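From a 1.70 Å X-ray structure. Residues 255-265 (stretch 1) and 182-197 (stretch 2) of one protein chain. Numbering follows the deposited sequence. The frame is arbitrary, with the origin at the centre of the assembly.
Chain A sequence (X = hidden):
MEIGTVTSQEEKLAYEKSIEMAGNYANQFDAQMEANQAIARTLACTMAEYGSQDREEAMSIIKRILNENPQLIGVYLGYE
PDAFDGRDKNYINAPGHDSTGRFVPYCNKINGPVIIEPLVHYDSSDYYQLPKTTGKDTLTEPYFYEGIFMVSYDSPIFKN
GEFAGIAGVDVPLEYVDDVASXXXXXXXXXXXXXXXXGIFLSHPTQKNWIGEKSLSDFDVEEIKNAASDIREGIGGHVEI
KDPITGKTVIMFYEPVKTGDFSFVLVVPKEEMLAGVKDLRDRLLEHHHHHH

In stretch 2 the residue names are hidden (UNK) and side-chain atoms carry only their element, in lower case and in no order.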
# COMPACT_ATOMS: atom_id res chain seq x y z
N PRO A 255 -8.80 -10.66 6.12
CA PRO A 255 -7.53 -10.06 5.81
C PRO A 255 -7.13 -10.14 4.36
O PRO A 255 -7.41 -11.14 3.68
CB PRO A 255 -6.54 -10.87 6.66
CG PRO A 255 -7.22 -12.16 6.90
CD PRO A 255 -8.69 -11.84 7.02
N VAL A 256 -6.44 -9.08 3.96
CA VAL A 256 -5.79 -9.01 2.64
C VAL A 256 -4.37 -9.39 2.87
O VAL A 256 -3.68 -8.67 3.51
CB VAL A 256 -5.92 -7.54 2.15
CG1 VAL A 256 -5.10 -7.32 0.86
CG2 VAL A 256 -7.42 -7.29 1.83
N LYS A 257 -3.95 -10.55 2.33
CA LYS A 257 -2.67 -11.20 2.68
C LYS A 257 -1.49 -10.24 2.54
O LYS A 257 -0.60 -10.23 3.37
CB LYS A 257 -2.51 -12.39 1.69
CG LYS A 257 -1.45 -13.35 1.97
CD LYS A 257 -1.65 -14.59 1.02
CE LYS A 257 -0.45 -15.49 1.09
NZ LYS A 257 0.70 -14.73 0.52
N THR A 258 -1.46 -9.43 1.48
CA THR A 258 -0.35 -8.52 1.25
C THR A 258 -0.54 -7.31 2.19
O THR A 258 -1.45 -6.52 2.05
CB THR A 258 -0.33 -8.08 -0.23
OG1 THR A 258 -0.22 -9.26 -1.00
CG2 THR A 258 0.93 -7.19 -0.49
N GLY A 259 0.31 -7.22 3.21
CA GLY A 259 0.19 -6.13 4.15
C GLY A 259 -0.77 -6.32 5.33
O GLY A 259 -0.83 -5.46 6.21
N ASP A 260 -1.54 -7.40 5.33
CA ASP A 260 -2.65 -7.56 6.32
C ASP A 260 -3.54 -6.34 6.38
O ASP A 260 -3.86 -5.82 7.46
CB ASP A 260 -2.04 -7.86 7.69
CG ASP A 260 -1.63 -9.37 7.80
OD1 ASP A 260 -2.13 -10.22 7.01
OD2 ASP A 260 -0.83 -9.66 8.70
N PHE A 261 -3.96 -5.85 5.20
CA PHE A 261 -5.06 -4.91 5.14
C PHE A 261 -6.33 -5.72 5.39
O PHE A 261 -6.24 -6.92 5.67
CB PHE A 261 -5.11 -4.28 3.72
CG PHE A 261 -4.05 -3.18 3.53
CD1 PHE A 261 -2.90 -3.16 4.33
CD2 PHE A 261 -4.13 -2.30 2.47
CE1 PHE A 261 -1.85 -2.16 4.17
CE2 PHE A 261 -3.09 -1.30 2.25
CZ PHE A 261 -1.98 -1.23 3.11
N SER A 262 -7.53 -5.12 5.35
CA SER A 262 -8.70 -5.90 5.59
C SER A 262 -9.85 -5.45 4.70
O SER A 262 -10.00 -4.21 4.56
CB SER A 262 -9.13 -5.83 7.11
OG SER A 262 -10.18 -6.79 7.37
N PHE A 263 -10.66 -6.40 4.21
CA PHE A 263 -11.86 -6.03 3.50
C PHE A 263 -13.04 -6.24 4.47
O PHE A 263 -13.12 -7.29 5.12
CB PHE A 263 -12.05 -6.96 2.23
CG PHE A 263 -13.34 -6.64 1.49
CD1 PHE A 263 -13.36 -5.67 0.51
CD2 PHE A 263 -14.52 -7.31 1.84
CE1 PHE A 263 -14.58 -5.38 -0.17
CE2 PHE A 263 -15.74 -7.02 1.14
CZ PHE A 263 -15.73 -6.07 0.15
N VAL A 264 -13.90 -5.22 4.58
CA VAL A 264 -14.99 -5.25 5.58
C VAL A 264 -16.34 -5.15 4.88
O VAL A 264 -16.59 -4.27 4.02
CB VAL A 264 -14.83 -4.08 6.59
CG1 VAL A 264 -15.89 -4.20 7.70
CG2 VAL A 264 -13.46 -4.07 7.19
N LEU A 265 -17.23 -6.07 5.20
CA LEU A 265 -18.59 -5.99 4.72
C LEU A 265 -19.48 -5.63 5.91
O LEU A 265 -19.33 -6.25 7.01
CB LEU A 265 -19.10 -7.36 4.25
CG LEU A 265 -18.98 -7.89 2.87
CD1 LEU A 265 -19.71 -9.27 2.81
CD2 LEU A 265 -19.48 -6.91 1.81
N UNK A 182 -18.95 0.61 -4.59
CA UNK A 182 -20.07 0.15 -5.43
C UNK A 182 -20.64 -1.20 -4.98
O UNK A 182 -21.59 -1.70 -5.56
c UNK A 182 -19.62 -0.02 -6.86
o UNK A 182 -18.76 -1.19 -6.94
N UNK A 183 -20.00 -1.84 -4.01
CA UNK A 183 -20.46 -3.16 -3.56
C UNK A 183 -21.70 -3.01 -2.72
O UNK A 183 -21.76 -2.16 -1.80
c UNK A 183 -16.89 -4.59 -3.03
c UNK A 183 -19.88 -5.20 -2.11
c UNK A 183 -18.21 -4.21 -3.76
c UNK A 183 -19.35 -3.88 -2.79
N UNK A 184 -22.73 -3.77 -3.09
CA UNK A 184 -23.98 -3.72 -2.32
C UNK A 184 -24.39 -5.13 -1.98
O UNK A 184 -24.28 -6.04 -2.81
c UNK A 184 -24.48 -0.75 -1.94
n UNK A 184 -22.30 1.15 -1.43
n UNK A 184 -23.44 2.65 -2.78
c UNK A 184 -25.06 -3.02 -3.12
c UNK A 184 -23.34 1.45 -2.22
n UNK A 184 -24.37 0.62 -2.39
c UNK A 184 -24.77 -1.55 -3.30
N UNK A 185 -24.86 -5.34 -0.76
CA UNK A 185 -25.29 -6.68 -0.43
C UNK A 185 -26.63 -6.59 0.35
O UNK A 185 -26.81 -5.68 1.14
c UNK A 185 -24.17 -7.39 0.42
o UNK A 185 -24.47 -8.78 0.63
c UNK A 185 -24.02 -6.68 1.76
N UNK A 186 -27.52 -7.55 0.17
CA UNK A 186 -28.87 -7.38 0.71
C UNK A 186 -29.52 -6.04 0.29
O UNK A 186 -29.45 -5.65 -0.86
c UNK A 186 -28.31 -8.97 2.59
c UNK A 186 -29.09 -10.11 2.46
c UNK A 186 -28.85 -7.62 2.24
c UNK A 186 -26.48 -10.38 3.28
c UNK A 186 -28.58 -11.36 2.78
c UNK A 186 -27.00 -9.12 2.99
c UNK A 186 -27.26 -11.49 3.16
N UNK A 187 -30.17 -5.33 1.19
CA UNK A 187 -30.81 -4.10 0.82
C UNK A 187 -29.95 -2.86 1.00
O UNK A 187 -29.95 -1.99 0.15
c UNK A 187 -32.11 -3.90 1.61
o UNK A 187 -33.22 -5.51 0.23
c UNK A 187 -33.11 -5.03 1.38
o UNK A 187 -33.77 -5.47 2.36
N UNK A 188 -29.27 -2.75 2.14
CA UNK A 188 -28.49 -1.55 2.41
C UNK A 188 -27.06 -1.93 2.86
O UNK A 188 -26.36 -1.12 3.43
c UNK A 188 -29.11 -0.70 3.53
o UNK A 188 -29.22 -1.49 4.71
c UNK A 188 -30.54 -0.13 3.14
N UNK A 189 -26.68 -3.18 2.65
CA UNK A 189 -25.33 -3.63 3.05
C UNK A 189 -24.30 -2.98 2.14
O UNK A 189 -24.57 -2.69 0.98
N UNK A 190 -23.09 -2.78 2.66
CA UNK A 190 -22.06 -2.10 1.82
C UNK A 190 -20.71 -2.62 2.30
O UNK A 190 -20.64 -3.54 3.12
c UNK A 190 -22.80 0.42 5.71
c UNK A 190 -21.55 0.85 6.08
c UNK A 190 -23.02 -0.04 4.39
c UNK A 190 -21.93 -0.10 3.45
c UNK A 190 -20.48 0.82 5.19
c UNK A 190 -22.14 -0.59 2.01
o UNK A 190 -21.34 1.30 7.35
c UNK A 190 -20.67 0.35 3.90
N UNK A 191 -19.62 -2.05 1.76
CA UNK A 191 -18.31 -2.65 2.02
C UNK A 191 -17.33 -1.50 2.03
O UNK A 191 -17.58 -0.44 1.42
c UNK A 191 -17.93 -3.55 0.83
N UNK A 192 -16.21 -1.70 2.71
CA UNK A 192 -15.07 -0.73 2.59
C UNK A 192 -13.76 -1.47 2.91
O UNK A 192 -13.77 -2.56 3.43
c UNK A 192 -16.63 0.05 5.53
c UNK A 192 -15.70 -0.50 7.72
c UNK A 192 -15.38 0.13 4.98
c UNK A 192 -14.41 -0.42 7.22
c UNK A 192 -14.25 -0.08 5.80
c UNK A 192 -15.25 0.49 3.54
c UNK A 192 -16.77 -0.26 6.91
N UNK A 193 -12.62 -0.89 2.56
CA UNK A 193 -11.34 -1.52 2.86
C UNK A 193 -10.63 -0.67 3.88
O UNK A 193 -10.79 0.56 3.88
se UNK A 193 -9.67 -4.21 0.95
c UNK A 193 -10.45 -1.62 1.60
c UNK A 193 -10.93 -2.64 0.71
c UNK A 193 -8.57 -3.29 -0.20
N UNK A 194 -9.83 -1.30 4.74
CA UNK A 194 -8.96 -0.57 5.67
C UNK A 194 -7.52 -1.05 5.58
O UNK A 194 -7.27 -2.19 5.13
c UNK A 194 -9.44 -0.63 7.17
c UNK A 194 -10.90 -0.02 7.28
c UNK A 194 -9.45 -2.06 7.68
N UNK A 195 -6.61 -0.22 6.05
CA UNK A 195 -5.22 -0.64 6.10
C UNK A 195 -4.98 -1.53 7.38
O UNK A 195 -5.92 -1.78 8.18
o UNK A 195 -4.50 1.19 7.47
c UNK A 195 -4.32 0.59 6.18
N UNK A 196 -3.75 -1.96 7.56
CA UNK A 196 -3.42 -2.83 8.68
C UNK A 196 -3.68 -2.09 10.03
O UNK A 196 -4.08 -2.73 11.01
n UNK A 196 -0.73 -3.79 10.57
c UNK A 196 -1.95 -3.23 8.62
c UNK A 196 -1.61 -4.20 9.74
o UNK A 196 -2.19 -5.31 9.83
N UNK A 197 -3.51 -0.78 10.04
CA UNK A 197 -3.80 -0.02 11.29
C UNK A 197 -5.22 0.53 11.28
O UNK A 197 -5.55 1.35 12.11
c UNK A 197 -2.79 1.13 11.51
o UNK A 197 -2.83 2.06 10.39
c UNK A 197 -1.35 0.58 11.68

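Position 182 carries one carbon and then one oxygen, and lies beyond reach of stretch 1: Ser-182. Position 183 has four carbons, forked at the first with one arm two carbons long, and the end of that arm lies 3.7 Å from Phe-263 CZ, at the edge of the ring; this is Ile-183, its CD1 making the contact. At 184 the CA-to-CB bond points away from stretch 1; three carbons lead to a nitrogen and a carbon bearing two more nitrogens, a guanidinium, so this is Arg-184. Position 185 has one carbon carrying an oxygen and a carbon, hence Thr-185.

Position 186 bears a carbon and a six-carbon ring without oxygen, Phe-186. Two carbons, the second with two oxygens, make 187 Asp-187, and a carbon carrying one oxygen and one carbon makes 188 Thr-188; none of these three touches stretch 1. Position 189 has no side chain and is Gly-189; an ideal CB there would lie 2.3 Å from Thr-185 CG2, a clash. At 190 one carbon leads to a six-carbon ring bearing an oxygen, and the CA-to-CB bond points away from stretch 1: Tyr-190.

A single carbon at 191, 3.4 Å from Phe-263 CZ and 3.8 Å from Leu-265 CD2, identifies Ala-191. At 192 an oxygen-free six-carbon ring lies with one face under Val-264, whose CB is 4.0 Å from the ring centroid; this is Phe-192. The unbranched chain at 193, two carbons, selenium and a carbon, is Met-193 as selenomethionine, its SE 3.9 Å from both Val-256 CG2 and Phe-263 CB. One carbon carrying two others makes 194 Val-194, with CG2 3.8 Å from Ser-262 CB.

Position 195 has one carbon and one oxygen: Ser-195, whose CA sits over the Phe-261 ring, 3.9 Å from its centroid. At 196, two carbons, the second carrying oxygen and nitrogen, indicate Asn-196, whose CB is 3.5 Å from Gly-259 O. Position 197, a carbon with one oxygen and one carbon, is Thr-197, its CA-to-CB bond directed away from stretch 1.

The contact is an antiparallel strand pairing. Two reciprocal pairs of hydrogen bonds hold it: the N of each of Phe-192 and Val-264 is 2.9 Å from the O of the other, and the same distance separates N and O, both ways, in Val-194 and Ser-262. Side chains alternate between the faces. Ala-191 and Met-193 share one with Phe-263 and Leu-265, which Ile-183 also reaches, while Phe-192 and Val-194 pack with Val-264 and Ser-262 on the other. Backbone bonding thus fixes the register and largely apolar packing covers both faces, burying 728 Å² in all.

Stretch 2, residues 182-197: SIRTFDTGYAFMVSNT
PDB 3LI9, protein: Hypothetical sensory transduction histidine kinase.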